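Local coordinates for protein NAD-dependent epimerase/dehydratase (PDB 3DHN) that probably binds NAD(P) through a Rossmann-type domain and may act as an oxidoreductase related to the epimerase/dehydratase family, its substrate being unestablished, at residues V8-S13 against D59-V64; G14-A19 against A164-G169; A19-A24 against V31-R36; E39-E44 against L48-A53; A70-F75 against A199-E204. All coordinates share one frame; numbering follows the deposited sequence.

Contact 1. Residues V8-S13 against D59-V64; sequences VLIGAS and DEVCEV
V8 meets V64 where a central strand lies beneath a flanking helix, and its valine fork shows how two methyls of one residue can do different work. From CB, which points toward 59-64, CG2 runs out beside the backbone N and stops 3.9 Å from V64 O, so that a methyl rests on a carbonyl of the helix. The other branch, CG1, is anti to the backbone N (chi1 -176°) and faces the V64 side chain more loosely, 4.7 Å from V64 CG1; V34 is a further neighbour of V8. Two residues on, I10 extends its longer branch and sets CD1 4.4 Å from V61 CG1. No hydrogen bond joins the segments, and the 134 Å² they bury comes from loose packing, apolar apart from the V64 carbonyl oxygen. V8 and I10 share one face of strand 6-10, whereas L9 between them reaches L20 and L21 of helix 14-25 on the other. Just beyond, G11 opens the GASGFVG sequence, the glycine-rich signature of NAD(P)-binding Rossmann folds. Helix 58-65 thus packs on one face of the parallel part of the sheet, near its 48-51 edge, carrying the chain from that edge strand across strands 30-34 and 6-10 to strand 70-73.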
# COMPACT_ATOMS: atom_id res chain seq x y z
N VAL A 8 -6.19 -11.23 -1.83
CA VAL A 8 -6.86 -10.37 -2.80
C VAL A 8 -6.03 -9.10 -2.90
O VAL A 8 -5.62 -8.53 -1.88
CB VAL A 8 -8.26 -9.98 -2.34
CG1 VAL A 8 -8.95 -9.18 -3.44
CG2 VAL A 8 -9.06 -11.22 -1.98
N LEU A 9 -5.77 -8.65 -4.12
CA LEU A 9 -5.00 -7.44 -4.35
C LEU A 9 -5.93 -6.44 -5.02
O LEU A 9 -6.29 -6.60 -6.19
CB LEU A 9 -3.80 -7.73 -5.26
CG LEU A 9 -2.47 -6.99 -5.07
CD1 LEU A 9 -1.66 -7.16 -6.34
CD2 LEU A 9 -2.68 -5.51 -4.77
N ILE A 10 -6.33 -5.41 -4.29
CA ILE A 10 -7.22 -4.39 -4.83
C ILE A 10 -6.42 -3.26 -5.48
O ILE A 10 -5.56 -2.63 -4.85
CB ILE A 10 -8.14 -3.82 -3.73
CG1 ILE A 10 -9.06 -4.93 -3.21
CG2 ILE A 10 -8.96 -2.66 -4.28
CD1 ILE A 10 -9.94 -4.51 -2.05
N GLY A 11 -6.70 -3.01 -6.76
CA GLY A 11 -6.00 -1.98 -7.49
C GLY A 11 -4.68 -2.53 -7.99
O GLY A 11 -3.63 -1.89 -7.87
N ALA A 12 -4.74 -3.74 -8.54
CA ALA A 12 -3.55 -4.41 -9.06
C ALA A 12 -3.09 -3.84 -10.40
O ALA A 12 -2.80 -4.59 -11.33
CB ALA A 12 -3.83 -5.92 -9.21
N SER A 13 -3.03 -2.52 -10.49
CA SER A 13 -2.60 -1.85 -11.71
C SER A 13 -1.64 -0.70 -11.38
O SER A 13 -1.44 -0.38 -10.21
CB SER A 13 -3.82 -1.30 -12.45
OG SER A 13 -4.51 -0.39 -11.62
N ASP A 59 -20.77 -3.39 -0.63
CA ASP A 59 -21.19 -4.76 -0.93
C ASP A 59 -20.29 -5.47 -1.93
O ASP A 59 -20.09 -6.68 -1.83
CB ASP A 59 -22.64 -4.78 -1.42
CG ASP A 59 -23.60 -4.17 -0.42
OD1 ASP A 59 -23.32 -4.24 0.80
OD2 ASP A 59 -24.65 -3.65 -0.85
N GLU A 60 -19.76 -4.73 -2.90
CA GLU A 60 -18.88 -5.35 -3.90
C GLU A 60 -17.50 -5.66 -3.31
O GLU A 60 -16.92 -6.71 -3.62
CB GLU A 60 -18.77 -4.45 -5.14
CG GLU A 60 -20.01 -4.48 -6.02
CD GLU A 60 -19.85 -3.71 -7.31
OE1 GLU A 60 -18.89 -4.01 -8.07
OE2 GLU A 60 -20.67 -2.81 -7.58
N VAL A 61 -16.98 -4.78 -2.47
CA VAL A 61 -15.69 -5.02 -1.84
C VAL A 61 -15.80 -6.22 -0.89
O VAL A 61 -14.92 -7.07 -0.84
CB VAL A 61 -15.21 -3.80 -1.02
CG1 VAL A 61 -13.93 -4.15 -0.26
CG2 VAL A 61 -14.97 -2.62 -1.95
N CYS A 62 -16.90 -6.28 -0.14
CA CYS A 62 -17.12 -7.39 0.80
C CYS A 62 -17.19 -8.74 0.10
O CYS A 62 -16.57 -9.72 0.53
CB CYS A 62 -18.43 -7.16 1.57
SG CYS A 62 -18.94 -8.51 2.68
N GLU A 63 -17.93 -8.78 -1.00
CA GLU A 63 -18.13 -10.01 -1.76
C GLU A 63 -16.87 -10.64 -2.34
O GLU A 63 -16.67 -11.85 -2.22
CB GLU A 63 -19.15 -9.75 -2.88
CG GLU A 63 -19.80 -11.00 -3.47
CD GLU A 63 -20.53 -11.83 -2.43
OE1 GLU A 63 -21.16 -11.25 -1.52
OE2 GLU A 63 -20.49 -13.08 -2.53
N VAL A 64 -16.01 -9.83 -2.96
CA VAL A 64 -14.78 -10.35 -3.57
C VAL A 64 -13.69 -10.76 -2.58
O VAL A 64 -12.80 -11.54 -2.92
CB VAL A 64 -14.17 -9.32 -4.56
CG1 VAL A 64 -13.59 -8.13 -3.82
CG2 VAL A 64 -13.10 -10.00 -5.40

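Contact 2. Residues G14-A19 against A164-G169; sequences GFVGSA and ADMRPG
The aromatic part of this contact is a CH-pi interaction between F15 and P168. P168 CG stands 3.7 Å from the centroid of the F15 ring and 6° off its normal, so the pyrrolidine corner sits almost exactly over the middle of one face. All six ring carbons are consequently at similar range, F15 CD1 being nearest at 3.8 Å from P168 CG. The ring reaches this position because F15 CG lies beside the backbone N and anti to the carbonyl carbon (chi1 -70°).

Apolar packing follows one residue along. V16 CG2 touches CE of the selenomethionine M166 at 3.9 Å, the two side chains meeting at about a right angle; M166 first runs extended from the backbone and bends only at chi3 to present its terminal methyl. V194 and Y197 of helix 194-206 also touch M166.

Segment 14-19 supplies the later glycines of the GxxGxxG pattern, G14 and G17, following G11. In Rossmann dehydrogenases the N-terminal end of the helix after this loop points at the cofactor's pyrophosphate, and a similar role is probable here.

No polar bond joins the two segments. G14 O is gripped from opposite faces of its plane, by S18 N as a helical backbone bond and by S18 OG at a short 2.6 Å, tilted 24° from that plane. Across on 164-169, R167 NE and D165 OD1 form a long salt bridge of 3.8 Å, in which the oxygen lies well outside the guanidinium plane and attraction is by charge alone. Strand 165-167 itself pairs with strand 191-193.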
# COMPACT_ATOMS: atom_id res chain seq x y z
N GLY A 14 -1.06 -0.09 -12.41
CA GLY A 14 -0.11 0.99 -12.19
C GLY A 14 1.26 0.43 -11.83
O GLY A 14 1.44 -0.79 -11.75
N PHE A 15 2.24 1.30 -11.64
CA PHE A 15 3.57 0.83 -11.28
C PHE A 15 3.54 -0.02 -10.00
O PHE A 15 4.02 -1.15 -9.97
CB PHE A 15 4.54 2.01 -11.09
CG PHE A 15 4.89 2.74 -12.35
CD1 PHE A 15 5.15 2.04 -13.53
CD2 PHE A 15 5.00 4.13 -12.37
CE1 PHE A 15 5.52 2.71 -14.70
CE2 PHE A 15 5.36 4.81 -13.53
CZ PHE A 15 5.62 4.10 -14.70
N VAL A 16 2.94 0.52 -8.94
CA VAL A 16 2.90 -0.19 -7.66
C VAL A 16 2.02 -1.44 -7.63
O VAL A 16 2.47 -2.50 -7.19
CB VAL A 16 2.47 0.76 -6.51
CG1 VAL A 16 2.54 0.04 -5.18
CG2 VAL A 16 3.39 1.98 -6.48
N GLY A 17 0.79 -1.33 -8.11
CA GLY A 17 -0.12 -2.47 -8.14
C GLY A 17 0.43 -3.63 -8.95
O GLY A 17 0.28 -4.80 -8.57
N SER A 18 1.06 -3.32 -10.08
CA SER A 18 1.64 -4.34 -10.94
C SER A 18 2.85 -4.97 -10.27
O SER A 18 3.04 -6.19 -10.34
CB SER A 18 2.05 -3.73 -12.29
OG SER A 18 0.93 -3.11 -12.91
N ALA A 19 3.68 -4.16 -9.63
CA ALA A 19 4.87 -4.66 -8.94
C ALA A 19 4.48 -5.64 -7.82
O ALA A 19 5.18 -6.63 -7.59
CB ALA A 19 5.68 -3.50 -8.37
N ALA A 164 9.64 9.27 0.10
CA ALA A 164 9.07 10.43 -0.58
C ALA A 164 9.11 10.36 -2.11
O ALA A 164 8.20 10.85 -2.77
CB ALA A 164 9.75 11.71 -0.10
N ASP A 165 10.14 9.73 -2.66
CA ASP A 165 10.28 9.61 -4.10
C ASP A 165 10.40 8.14 -4.52
O ASP A 165 11.45 7.52 -4.37
CB ASP A 165 11.51 10.40 -4.56
CG ASP A 165 11.76 10.31 -6.06
OD1 ASP A 165 10.78 10.21 -6.83
OD2 ASP A 165 12.94 10.35 -6.46
N MSE A 166 9.30 7.59 -5.04
CA MSE A 166 9.26 6.19 -5.47
C MSE A 166 9.01 6.06 -6.98
O MSE A 166 8.01 6.56 -7.49
CB MSE A 166 8.18 5.43 -4.70
CG MSE A 166 7.97 4.00 -5.19
SE MSE A 166 6.93 2.92 -3.97
CE MSE A 166 5.34 4.03 -3.86
N ARG A 167 9.92 5.36 -7.67
CA ARG A 167 9.82 5.18 -9.11
C ARG A 167 10.33 3.80 -9.50
O ARG A 167 10.95 3.10 -8.69
CB ARG A 167 10.67 6.22 -9.85
CG ARG A 167 10.90 7.51 -9.06
CD ARG A 167 12.30 8.08 -9.32
NE ARG A 167 12.26 9.26 -10.17
CZ ARG A 167 13.33 10.00 -10.46
NH1 ARG A 167 14.52 9.68 -9.96
NH2 ARG A 167 13.20 11.07 -11.25
N PRO A 168 10.08 3.38 -10.75
CA PRO A 168 10.56 2.07 -11.18
C PRO A 168 12.08 2.09 -11.08
O PRO A 168 12.71 3.10 -11.39
CB PRO A 168 10.06 1.96 -12.62
CG PRO A 168 8.79 2.77 -12.59
CD PRO A 168 9.19 3.98 -11.77
N GLY A 169 12.67 0.99 -10.64
CA GLY A 169 14.11 0.91 -10.51
C GLY A 169 14.55 -0.54 -10.51
O GLY A 169 14.07 -1.35 -11.31

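Contact 3. Residues A19-A24 against V31-R36; sequences ALLNEA and VTAVVR
L21 lays one methyl, CD1, over two side chains of the strand below: it is 4.0 Å from A33 CB and 4.1 Å from V31 CG1. Its CB does not aim directly at the strand, but with CG anti to the backbone N (chi1 -176°) and a bend at chi2 (52°), the branched end is carried down onto the sheet. One turn further, A24 does the same with far less reach, its CB lying 4.0 Å from V31 CG2. The V31 fork is therefore divided between helix residues three apart, CG1 going to L21 and CG2 to A24.

These residues belong to the first beta-alpha-beta unit of a Rossmann fold, in which strand 6-10, helix 14-25 and strand 30-34 form the classical right-handed crossover. The local helix axis runs nearly antiparallel to the strand, at 168°, and the two axes approach to 10.0 Å. V31 and A33 face the helix while T32 points away from it. On the helix, L20 is turned instead to L9 and to M201 of helix 194-206. E23, also outside the contact, pairs through its carboxylate with R27 and R171.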
# COMPACT_ATOMS: atom_id res chain seq x y z
N ALA A 19 3.68 -4.16 -9.63
CA ALA A 19 4.87 -4.66 -8.94
C ALA A 19 4.48 -5.64 -7.82
O ALA A 19 5.18 -6.63 -7.59
CB ALA A 19 5.68 -3.50 -8.37
N LEU A 20 3.37 -5.35 -7.14
CA LEU A 20 2.89 -6.20 -6.05
C LEU A 20 2.31 -7.51 -6.60
O LEU A 20 2.49 -8.58 -6.03
CB LEU A 20 1.81 -5.47 -5.25
CG LEU A 20 2.28 -4.31 -4.37
CD1 LEU A 20 1.10 -3.43 -3.97
CD2 LEU A 20 2.99 -4.86 -3.14
N LEU A 21 1.63 -7.40 -7.74
CA LEU A 21 1.02 -8.55 -8.39
C LEU A 21 2.06 -9.60 -8.79
O LEU A 21 1.91 -10.78 -8.47
CB LEU A 21 0.24 -8.08 -9.63
CG LEU A 21 -0.56 -9.12 -10.41
CD1 LEU A 21 -1.48 -9.90 -9.48
CD2 LEU A 21 -1.37 -8.41 -11.49
N ASN A 22 3.11 -9.15 -9.47
CA ASN A 22 4.18 -10.04 -9.92
C ASN A 22 5.00 -10.62 -8.76
O ASN A 22 5.36 -11.81 -8.77
CB ASN A 22 5.10 -9.30 -10.89
CG ASN A 22 4.39 -8.93 -12.19
OD1 ASN A 22 4.38 -7.77 -12.61
ND2 ASN A 22 3.79 -9.92 -12.83
N GLU A 23 5.31 -9.78 -7.77
CA GLU A 23 6.09 -10.22 -6.62
C GLU A 23 5.36 -11.31 -5.82
O GLU A 23 5.98 -12.25 -5.33
CB GLU A 23 6.40 -9.03 -5.71
CG GLU A 23 7.14 -9.37 -4.42
CD GLU A 23 8.60 -9.69 -4.64
OE1 GLU A 23 9.18 -9.21 -5.63
OE2 GLU A 23 9.18 -10.41 -3.79
N ALA A 24 4.04 -11.18 -5.69
CA ALA A 24 3.26 -12.17 -4.94
C ALA A 24 3.14 -13.51 -5.67
O ALA A 24 3.22 -14.57 -5.05
CB ALA A 24 1.88 -11.61 -4.64
N VAL A 31 -3.44 -15.47 -6.05
CA VAL A 31 -3.94 -14.11 -6.03
C VAL A 31 -5.18 -13.78 -6.85
O VAL A 31 -5.33 -14.25 -7.98
CB VAL A 31 -2.82 -13.13 -6.49
CG1 VAL A 31 -3.23 -11.68 -6.25
CG2 VAL A 31 -1.51 -13.45 -5.78
N THR A 32 -6.05 -12.97 -6.26
CA THR A 32 -7.24 -12.49 -6.96
C THR A 32 -6.99 -11.00 -7.13
O THR A 32 -7.08 -10.22 -6.18
CB THR A 32 -8.53 -12.70 -6.15
OG1 THR A 32 -8.76 -14.10 -5.97
CG2 THR A 32 -9.72 -12.10 -6.88
N ALA A 33 -6.66 -10.60 -8.36
CA ALA A 33 -6.39 -9.21 -8.66
C ALA A 33 -7.66 -8.50 -9.09
O ALA A 33 -8.38 -8.99 -9.95
CB ALA A 33 -5.34 -9.10 -9.77
N VAL A 34 -7.93 -7.35 -8.48
CA VAL A 34 -9.12 -6.58 -8.81
C VAL A 34 -8.69 -5.28 -9.48
O VAL A 34 -7.96 -4.49 -8.88
CB VAL A 34 -9.94 -6.26 -7.55
CG1 VAL A 34 -11.30 -5.71 -7.94
CG2 VAL A 34 -10.09 -7.50 -6.69
N VAL A 35 -9.15 -5.07 -10.71
CA VAL A 35 -8.78 -3.88 -11.47
C VAL A 35 -9.95 -3.33 -12.27
O VAL A 35 -10.97 -4.00 -12.43
CB VAL A 35 -7.65 -4.21 -12.46
CG1 VAL A 35 -6.40 -4.64 -11.70
CG2 VAL A 35 -8.11 -5.32 -13.41
N ARG A 36 -9.81 -2.10 -12.76
CA ARG A 36 -10.87 -1.49 -13.57
C ARG A 36 -10.81 -1.95 -15.02
O ARG A 36 -11.84 -2.02 -15.68
CB ARG A 36 -10.77 0.04 -13.56
CG ARG A 36 -11.56 0.73 -12.44
CD ARG A 36 -11.53 2.25 -12.61
NE ARG A 36 -12.07 2.94 -11.43
CZ ARG A 36 -12.17 4.26 -11.32
NH1 ARG A 36 -11.77 5.04 -12.31
NH2 ARG A 36 -12.66 4.80 -10.21

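Contact 4. Residues E39-E44 against L48-A53; sequences EKIKIE and LKVKKA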
# COMPACT_ATOMS: atom_id res chain seq x y z
N GLU A 39 -8.33 -6.06 -19.31
CA GLU A 39 -7.66 -6.16 -20.59
C GLU A 39 -6.17 -5.80 -20.53
O GLU A 39 -5.37 -6.35 -21.28
CB GLU A 39 -8.36 -5.27 -21.62
CG GLU A 39 -8.47 -3.81 -21.19
CD GLU A 39 -9.83 -3.46 -20.59
OE1 GLU A 39 -10.32 -4.21 -19.71
OE2 GLU A 39 -10.41 -2.43 -21.00
N LYS A 40 -5.80 -4.90 -19.63
CA LYS A 40 -4.40 -4.49 -19.52
C LYS A 40 -3.48 -5.56 -18.95
O LYS A 40 -2.26 -5.48 -19.11
CB LYS A 40 -4.27 -3.22 -18.68
CG LYS A 40 -5.05 -2.04 -19.21
CD LYS A 40 -4.57 -0.77 -18.53
CE LYS A 40 -5.40 0.43 -18.91
NZ LYS A 40 -4.84 1.67 -18.30
N ILE A 41 -4.05 -6.56 -18.28
CA ILE A 41 -3.27 -7.65 -17.69
C ILE A 41 -3.21 -8.87 -18.60
O ILE A 41 -4.24 -9.45 -18.95
CB ILE A 41 -3.87 -8.08 -16.33
CG1 ILE A 41 -3.71 -6.94 -15.31
CG2 ILE A 41 -3.19 -9.35 -15.83
CD1 ILE A 41 -4.48 -7.15 -14.03
N LYS A 42 -2.00 -9.27 -18.98
CA LYS A 42 -1.81 -10.43 -19.84
C LYS A 42 -1.02 -11.53 -19.14
O LYS A 42 -0.46 -12.41 -19.79
CB LYS A 42 -1.09 -10.02 -21.13
CG LYS A 42 -1.80 -8.95 -21.95
CD LYS A 42 -3.23 -9.36 -22.29
CE LYS A 42 -3.91 -8.33 -23.19
NZ LYS A 42 -5.40 -8.50 -23.23
N ILE A 43 -0.95 -11.47 -17.82
CA ILE A 43 -0.23 -12.48 -17.06
C ILE A 43 -0.97 -13.81 -17.16
O ILE A 43 -2.19 -13.86 -17.02
CB ILE A 43 -0.08 -12.08 -15.58
CG1 ILE A 43 0.92 -10.92 -15.46
CG2 ILE A 43 0.36 -13.27 -14.75
CD1 ILE A 43 1.11 -10.42 -14.05
N GLU A 44 -0.22 -14.88 -17.39
CA GLU A 44 -0.79 -16.21 -17.52
C GLU A 44 -0.22 -17.07 -16.39
O GLU A 44 0.98 -17.35 -16.35
CB GLU A 44 -0.41 -16.77 -18.89
CG GLU A 44 -1.30 -17.88 -19.40
CD GLU A 44 -1.00 -18.22 -20.85
OE1 GLU A 44 -1.32 -17.40 -21.74
OE2 GLU A 44 -0.43 -19.31 -21.10
N LEU A 48 -3.80 -17.29 -10.56
CA LEU A 48 -4.30 -15.93 -10.73
C LEU A 48 -5.73 -15.80 -11.26
O LEU A 48 -6.10 -16.44 -12.25
CB LEU A 48 -3.36 -15.13 -11.65
CG LEU A 48 -3.77 -13.69 -12.01
CD1 LEU A 48 -3.74 -12.80 -10.77
CD2 LEU A 48 -2.83 -13.15 -13.08
N LYS A 49 -6.51 -14.95 -10.60
CA LYS A 49 -7.88 -14.65 -11.01
C LYS A 49 -8.01 -13.14 -11.13
O LYS A 49 -7.61 -12.40 -10.22
CB LYS A 49 -8.90 -15.14 -9.98
CG LYS A 49 -9.01 -16.64 -9.83
CD LYS A 49 -10.07 -16.96 -8.79
CE LYS A 49 -9.89 -18.35 -8.21
NZ LYS A 49 -10.60 -18.47 -6.91
N VAL A 50 -8.56 -12.68 -12.24
CA VAL A 50 -8.74 -11.25 -12.48
C VAL A 50 -10.22 -10.90 -12.38
O VAL A 50 -11.05 -11.52 -13.04
CB VAL A 50 -8.21 -10.85 -13.87
CG1 VAL A 50 -8.30 -9.33 -14.05
CG2 VAL A 50 -6.78 -11.33 -14.05
N LYS A 51 -10.54 -9.90 -11.57
CA LYS A 51 -11.93 -9.51 -11.40
C LYS A 51 -12.14 -8.00 -11.36
O LYS A 51 -11.23 -7.25 -11.00
CB LYS A 51 -12.50 -10.10 -10.10
CG LYS A 51 -12.62 -11.62 -10.06
CD LYS A 51 -13.30 -12.07 -8.77
CE LYS A 51 -13.57 -13.57 -8.73
NZ LYS A 51 -12.34 -14.39 -8.57
N LYS A 52 -13.35 -7.58 -11.72
CA LYS A 52 -13.75 -6.18 -11.69
C LYS A 52 -14.64 -5.98 -10.47
O LYS A 52 -15.47 -6.83 -10.14
CB LYS A 52 -14.56 -5.79 -12.94
CG LYS A 52 -13.73 -5.44 -14.15
CD LYS A 52 -14.60 -5.05 -15.35
CE LYS A 52 -15.34 -3.73 -15.12
NZ LYS A 52 -16.08 -3.28 -16.33
N ALA A 53 -14.47 -4.85 -9.79
CA ALA A 53 -15.27 -4.54 -8.63
C ALA A 53 -15.41 -3.03 -8.48
O ALA A 53 -14.52 -2.28 -8.88
CB ALA A 53 -14.64 -5.13 -7.37
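I43 and L48 make the tighter of the two touches here: L48 CD2 settles against the I43 branch point, 3.6 Å from I43 CG2 and 3.9 Å from I43 CB. The side chains cross at about a right angle, a methyl of the leucine meeting the short branch of the isoleucine. That branch is available because I43 CG2 is anti to the backbone N, while CG1 lies beside it (chi1 -72°). The second touch is looser and further along, I41 CD1 standing 4.4 Å from V50 CG1. The two segments bury 152 Å² without a hydrogen bond between them.

The next shell lies within the loop. I41 and I43 point toward the strand, whereas K42 between them points away and doubles back through two successive bends, so that K42 NZ donates to E39 O at 2.9 Å. The nitrogen lies in the carbonyl plane, on a lone pair, with a C=O...N angle of 137°. The bond brings the lysine back over the 3-10 segment 39-40, on the side of the loop turned from the strand, while the two isoleucines that flank K42 keep to the strand side.

Farther out, I41 and V50 both lean on V35, and V50 also on P38. I43 and L48 both rest on L21 of helix 14-25. Strand 48-51 is an outermost strand of the main sheet, paired in parallel with strand 30-34, and the connection between those two strands folds back here over its helix 14-25 face.

Contact 5. Residues A70-F75 against A199-E204; sequences AVISAF and AAMIDE
I72 buries 57 Å² in this contact, more than either of its partners, and does so by sending its two branches to different residues. CG2, the short branch, is anti to the backbone N and comes within 4.1 Å of CE of the selenomethionine M201. The longer branch starts beside the backbone N (chi1 -62°) and ends with I72 CD1 4.0 Å from I202 CD1.

M201 contributes 38 Å². Its CB already points toward the strand, and bends at chi2 and chi3 lead the chain alongside I72, the two side chains running in opposite senses. L20 of helix 14-25 and L108 of strand 106-110 also touch M201.

I202, with 17 Å², is the minor partner. Its CB is not directed at the strand, yet its terminal methyl swings nearer and meets I72 at about a right angle; E23 and R27 are among its other neighbours.

Strand 70-73 lies beside strand 6-10 in the parallel core of the Rossmann sheet, so helix 194-206 is packed against the middle of the sheet, next to helix 14-25. All three touching residues are buried, and only methyl groups make the closest approaches. Packing here consequently rests on hydrophobic burial and shape, while the ionic bonds of the same helix, D203 to R27 and E204 to R106, are made away from I72.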
# COMPACT_ATOMS: atom_id res chain seq x y z
N ALA A 70 -5.86 -12.84 3.56
CA ALA A 70 -5.47 -11.44 3.76
C ALA A 70 -5.77 -10.62 2.52
O ALA A 70 -5.91 -11.16 1.41
CB ALA A 70 -3.97 -11.35 4.09
N VAL A 71 -5.87 -9.31 2.70
CA VAL A 71 -6.15 -8.39 1.61
C VAL A 71 -5.13 -7.25 1.59
O VAL A 71 -4.82 -6.68 2.63
CB VAL A 71 -7.56 -7.77 1.73
CG1 VAL A 71 -7.73 -6.63 0.71
CG2 VAL A 71 -8.62 -8.84 1.50
N ILE A 72 -4.62 -6.94 0.41
CA ILE A 72 -3.69 -5.84 0.22
C ILE A 72 -4.37 -4.88 -0.73
O ILE A 72 -4.89 -5.29 -1.78
CB ILE A 72 -2.37 -6.29 -0.44
CG1 ILE A 72 -1.65 -7.32 0.43
CG2 ILE A 72 -1.47 -5.07 -0.70
CD1 ILE A 72 -0.44 -7.96 -0.26
N SER A 73 -4.40 -3.59 -0.38
CA SER A 73 -5.02 -2.60 -1.25
C SER A 73 -4.01 -1.57 -1.75
O SER A 73 -3.33 -0.92 -0.94
CB SER A 73 -6.16 -1.89 -0.53
OG SER A 73 -6.68 -0.85 -1.35
N ALA A 74 -3.93 -1.42 -3.07
CA ALA A 74 -3.04 -0.46 -3.71
C ALA A 74 -3.87 0.61 -4.44
O ALA A 74 -3.40 1.23 -5.40
CB ALA A 74 -2.11 -1.16 -4.69
N PHE A 75 -5.10 0.82 -3.98
CA PHE A 75 -6.00 1.80 -4.57
C PHE A 75 -5.47 3.23 -4.59
O PHE A 75 -4.95 3.74 -3.60
CB PHE A 75 -7.35 1.80 -3.83
CG PHE A 75 -8.26 2.92 -4.24
CD1 PHE A 75 -9.00 2.85 -5.42
CD2 PHE A 75 -8.35 4.08 -3.48
CE1 PHE A 75 -9.80 3.92 -5.84
CE2 PHE A 75 -9.14 5.16 -3.88
CZ PHE A 75 -9.87 5.07 -5.07
N ALA A 199 8.73 -5.92 -2.78
CA ALA A 199 9.39 -7.05 -2.14
C ALA A 199 9.20 -6.98 -0.63
O ALA A 199 8.98 -8.01 0.02
CB ALA A 199 10.87 -7.06 -2.47
N ALA A 200 9.29 -5.77 -0.08
CA ALA A 200 9.13 -5.58 1.36
C ALA A 200 7.68 -5.84 1.80
O ALA A 200 7.45 -6.47 2.84
CB ALA A 200 9.54 -4.17 1.74
N MSE A 201 6.72 -5.38 1.00
CA MSE A 201 5.31 -5.58 1.31
C MSE A 201 4.96 -7.07 1.37
O MSE A 201 4.23 -7.50 2.26
CB MSE A 201 4.43 -4.88 0.26
CG MSE A 201 2.94 -5.05 0.49
SE MSE A 201 2.27 -4.15 2.09
CE MSE A 201 1.30 -2.69 1.23
N ILE A 202 5.44 -7.85 0.41
CA ILE A 202 5.15 -9.28 0.43
C ILE A 202 5.89 -9.98 1.58
O ILE A 202 5.43 -10.99 2.09
CB ILE A 202 5.46 -9.96 -0.92
CG1 ILE A 202 4.64 -9.28 -2.03
CG2 ILE A 202 5.06 -11.45 -0.88
CD1 ILE A 202 3.14 -9.16 -1.69
N ASP A 203 7.04 -9.43 1.99
CA ASP A 203 7.79 -9.97 3.12
C ASP A 203 6.92 -9.83 4.39
O ASP A 203 6.88 -10.74 5.23
CB ASP A 203 9.09 -9.21 3.34
CG ASP A 203 10.22 -9.69 2.45
OD1 ASP A 203 9.99 -10.61 1.63
OD2 ASP A 203 11.33 -9.15 2.58
N GLU A 204 6.26 -8.68 4.53
CA GLU A 204 5.40 -8.40 5.69
C GLU A 204 4.17 -9.32 5.66
O GLU A 204 3.67 -9.74 6.69
CB GLU A 204 4.97 -6.93 5.69
CG GLU A 204 4.05 -6.51 6.84
CD GLU A 204 4.61 -6.84 8.22
OE1 GLU A 204 5.84 -6.80 8.41
OE2 GLU A 204 3.80 -7.13 9.14

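How the contacts relate
Contacts 1, 3, 4 and 5 are bound through one sheet. Strand 6-10 of contact 1 pairs with contact 3 on one side, L9 N lying 2.9 Å from T32 O, and with contact 5 on the other, I10 N lying 2.9 Å from I72 O; contact 3 is joined to contact 4 by A33 N and K49 O at 2.8 Å. Helix 14-25 serves contacts 2 and 3, which share A19, and L20 CD2 of contact 3 meets M201 CG of contact 5 at 3.6 Å. Contacts 1 and 2, with centres about 20 Å apart, divide the glycine-rich loop between them, marking the probable dinucleotide site. Contacts 4 and 5 do not touch.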